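Long-range contact in mariner Mos1 transposase (Drosophila mauritiana, PDB 4MDB), which catalyses cut-and-paste transposition of the Mos1 transposon, its catalytic domain using two divalent metal ions for DNA strand cleavage and transfer: residues I32-E37 with I125-N130. The protein carries 1 engineered substitution. Residues are numbered along the deposited sequence; the frame is centred on the assembly and turned at random.
Sequences IVTGDE and IFLHDN. With MG (magnesium ion), chain D; MG (magnesium ion), chain C; RLT (N-(4-fluorobenzyl)-5-hydroxy-1-methyl-2-(1-methyl-1-{[(5-methyl-1,3,4-oxadiazol-2-yl)carbonyl]amino}ethyl)-6-oxo-1,6-di hydropyrimidine-4-carboxamide), chain B.
Asp36 and Asp129 meet through one magnesium ion, gripped from either segment by Asp36 OD1 and Asp129 OD2, each at 2.1 Å from the metal. In Asp36, CG lies anti to the backbone N (chi1 -168°) and, one bond out from CB, sits 3.0 Å from each of two magnesium ions, with one oxygen for each. OD1 goes to the magnesium shared with Asp129 and also accepts from a water, while OD2 binds the second magnesium at 1.9 Å, an ion that Asp164 also coordinates. Asp129 reaches the shared ion with OD2 alone, its carboxylate plane turned 81° from that of Asp36; its OD1 accepts from a metal-bound water that also donates to Glu37 OE2. Asp36 OD1 and Asp129 OD2 lie only 2.9 Å apart because both bind the same ion at adjacent positions of its shell. Raltegravir and waters take further sites on the metals, with the drug's OAH bridging both ions.

Behind the metals the backbones run parallel. Val33 N donates to Ile125 O, and Leu127 N donates to Val33 O at 2.9 Å. Leu127 O then accepts twice: from Gly35 N, nearly along the C=O axis, and from Thr34 OG1, 2.7 Å away and above the carbonyl plane. Beyond Gly35 N the chains draw apart and a water bridges them, donating to Gly35 O and Asp36 OD1 and accepting from Asp129 N. On one face of the sheet Val33 CG1 rests 4.1 Å from Phe126 CD1; on the other Ile32 CG1 touches Ile125 CG2.

In this RNase H-like fold, strand 32-42 carries Asp36 and the segment just beyond parallel strand 125-127 carries Asp129, the first two aspartates of the DDD motif; Asp164, at the start of helix 162-175, supplies the third in this two-metal active site.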
loop_
_atom_site.group_PDB
_atom_site.type_symbol
_atom_site.label_atom_id
_atom_site.label_comp_id
_atom_site.label_asym_id
_atom_site.label_seq_id
_atom_site.Cartn_x
_atom_site.Cartn_y
_atom_site.Cartn_z
ATOM N N ILE A 32 2.769 8.336 6.775
ATOM C CA ILE A 32 2.308 7.030 6.303
ATOM C C ILE A 32 3.130 6.569 5.098
ATOM O O ILE A 32 3.372 7.318 4.125
ATOM C CB ILE A 32 0.817 7.099 5.863
ATOM C CG1 ILE A 32 -0.060 7.328 7.069
ATOM C CG2 ILE A 32 0.433 5.838 5.149
ATOM C CD1 ILE A 32 -1.506 7.547 6.722
ATOM N N VAL A 33 3.580 5.362 5.206
ATOM C CA VAL A 33 4.148 4.639 4.117
ATOM C C VAL A 33 3.173 3.466 3.916
ATOM O O VAL A 33 2.802 2.763 4.868
ATOM C CB VAL A 33 5.537 4.100 4.526
ATOM C CG1 VAL A 33 6.110 3.086 3.542
ATOM C CG2 VAL A 33 6.524 5.245 4.742
ATOM N N THR A 34 2.820 3.254 2.658
ATOM C CA THR A 34 1.808 2.220 2.351
ATOM C C THR A 34 2.253 1.366 1.220
ATOM O O THR A 34 3.042 1.790 0.373
ATOM C CB THR A 34 0.425 2.863 2.221
ATOM O OG1 THR A 34 -0.627 1.888 2.240
ATOM C CG2 THR A 34 0.244 3.617 0.931
ATOM N N GLY A 35 1.641 0.191 1.072
ATOM C CA GLY A 35 2.025 -0.686 -0.015
ATOM C C GLY A 35 1.089 -1.825 -0.178
ATOM O O GLY A 35 0.240 -2.125 0.694
ATOM N N ASP A 36 1.255 -2.497 -1.291
ATOM C CA ASP A 36 0.338 -3.627 -1.656
ATOM C C ASP A 36 0.941 -4.293 -2.916
ATOM O O ASP A 36 1.810 -3.749 -3.630
ATOM C CB ASP A 36 -1.050 -3.101 -2.003
ATOM C CG ASP A 36 -2.124 -4.179 -2.093
ATOM O OD1 ASP A 36 -2.002 -5.151 -1.342
ATOM O OD2 ASP A 36 -3.037 -3.889 -2.928
ATOM N N GLU A 37 0.417 -5.497 -3.193
ATOM C CA GLU A 37 0.808 -6.343 -4.306
ATOM C C GLU A 37 -0.292 -6.347 -5.362
ATOM O O GLU A 37 -1.479 -6.341 -5.039
ATOM C CB GLU A 37 1.013 -7.770 -3.763
ATOM C CG GLU A 37 2.119 -7.931 -2.750
ATOM C CD GLU A 37 1.684 -7.835 -1.264
ATOM O OE1 GLU A 37 2.467 -8.316 -0.378
ATOM O OE2 GLU A 37 0.578 -7.281 -1.011
ATOM N N ILE A 125 4.744 5.277 9.924
ATOM C CA ILE A 125 3.489 4.685 10.163
ATOM C C ILE A 125 3.214 3.789 8.930
ATOM O O ILE A 125 3.032 4.324 7.855
ATOM C CB ILE A 125 2.380 5.713 10.370
ATOM C CG1 ILE A 125 2.662 6.541 11.622
ATOM C CG2 ILE A 125 0.986 5.068 10.417
ATOM C CD1 ILE A 125 1.736 7.698 11.825
ATOM N N PHE A 126 3.002 2.516 9.113
ATOM C CA PHE A 126 2.966 1.580 7.988
ATOM C C PHE A 126 1.556 1.089 7.798
ATOM O O PHE A 126 0.922 0.570 8.733
ATOM C CB PHE A 126 3.896 0.392 8.248
ATOM C CG PHE A 126 4.217 -0.457 7.063
ATOM C CD1 PHE A 126 4.787 0.072 5.958
ATOM C CD2 PHE A 126 3.979 -1.832 7.098
ATOM C CE1 PHE A 126 5.171 -0.710 4.892
ATOM C CE2 PHE A 126 4.335 -2.625 6.009
ATOM C CZ PHE A 126 4.944 -2.021 4.919
ATOM N N LEU A 127 1.077 1.217 6.575
ATOM C CA LEU A 127 -0.268 0.762 6.226
ATOM C C LEU A 127 -0.205 -0.277 5.160
ATOM O O LEU A 127 0.169 0.008 3.989
ATOM C CB LEU A 127 -1.152 1.945 5.819
ATOM C CG LEU A 127 -2.594 1.667 5.307
ATOM C CD1 LEU A 127 -3.352 1.038 6.456
ATOM C CD2 LEU A 127 -3.149 3.017 4.930
ATOM N N HIS A 128 -0.521 -1.494 5.581
ATOM C CA HIS A 128 -0.627 -2.606 4.637
ATOM C C HIS A 128 -1.816 -3.454 4.987
ATOM O O HIS A 128 -2.330 -3.377 6.074
ATOM C CB HIS A 128 0.707 -3.442 4.541
ATOM C CG HIS A 128 1.106 -4.189 5.757
ATOM N ND1 HIS A 128 2.140 -5.105 5.742
ATOM C CD2 HIS A 128 0.681 -4.139 7.045
ATOM C CE1 HIS A 128 2.296 -5.617 6.946
ATOM N NE2 HIS A 128 1.437 -5.045 7.758
ATOM N N ASP A 129 -2.207 -4.293 4.045
ATOM C CA ASP A 129 -3.370 -5.131 4.324
ATOM C C ASP A 129 -3.067 -6.434 5.071
ATOM O O ASP A 129 -1.942 -6.726 5.439
ATOM C CB ASP A 129 -4.188 -5.259 3.064
ATOM C CG ASP A 129 -3.590 -6.138 1.977
ATOM O OD1 ASP A 129 -2.810 -7.002 2.320
ATOM O OD2 ASP A 129 -3.851 -5.931 0.723
ATOM N N ASN A 130 -4.133 -7.218 5.303
ATOM C CA ASN A 130 -4.055 -8.398 6.149
ATOM C C ASN A 130 -3.748 -9.697 5.471
ATOM O O ASN A 130 -4.108 -10.738 5.993
ATOM C CB ASN A 130 -5.381 -8.588 6.916
ATOM C CG ASN A 130 -5.748 -7.397 7.695
ATOM O OD1 ASN A 130 -5.136 -7.122 8.731
ATOM N ND2 ASN A 130 -6.665 -6.585 7.138
HETATM MG MG MG D . -3.300 -6.755 -1.110
HETATM MG MG MG C . -4.788 -4.471 -3.511
HETATM C CAA RLT B . -9.838 -10.688 3.994
HETATM C CAB RLT B . -8.999 -6.036 -4.475
HETATM C CAC RLT B . -10.883 -7.689 -2.721
HETATM C CAD RLT B . -9.477 -9.380 -4.373
HETATM O OAE RLT B . -4.502 -8.350 -0.662
HETATM O OAF RLT B . -9.690 -8.237 -0.010
HETATM O OAG RLT B . -6.768 -5.091 -3.923
HETATM O OAH RLT B . -4.956 -6.035 -2.204
HETATM F FAI RLT B . -7.520 -10.817 5.372
HETATM C CAJ RLT B . -6.566 -9.668 3.502
HETATM C CAK RLT B . -6.826 -12.042 3.428
HETATM C CAL RLT B . -6.019 -9.692 2.202
HETATM C CAM RLT B . -6.283 -12.076 2.136
HETATM C CAN RLT B . -5.311 -10.990 0.102
HETATM N NAO RLT B . -9.736 -12.229 1.833
HETATM N NAP RLT B . -9.705 -11.839 0.468
HETATM N NAQ RLT B . -7.684 -8.622 -1.956
HETATM N NAR RLT B . -6.080 -10.027 -0.697
HETATM N NAS RLT B . -9.763 -9.714 -1.822
HETATM O OAT RLT B . -9.770 -9.980 1.766
HETATM C CAU RLT B . -5.606 -8.761 -0.898
HETATM C CAV RLT B . -9.707 -9.378 -0.503
HETATM C CAW RLT B . -9.777 -11.074 2.547
HETATM C CAX RLT B . -6.976 -10.851 4.123
HETATM C CAY RLT B . -5.868 -10.913 1.505
HETATM C CAZ RLT B . -6.051 -6.785 -2.392
HETATM C CBA RLT B . -9.703 -10.479 0.494
HETATM C CBB RLT B . -6.469 -7.998 -1.713
HETATM C CBC RLT B . -8.578 -8.054 -2.808
HETATM C CBD RLT B . -7.005 -6.153 -3.269
HETATM N NBE RLT B . -8.216 -6.834 -3.480
HETATM C CBF RLT B . -9.956 -8.875 -2.984
HETATM O O HOH W 1 -1.100 -4.435 1.349
HETATM O O HOH W 2 -1.807 -7.835 -0.150
HETATM O O HOH W 3 -4.036 -5.429 -5.155
HETATM O O HOH W 4 -2.578 -7.636 -2.869
#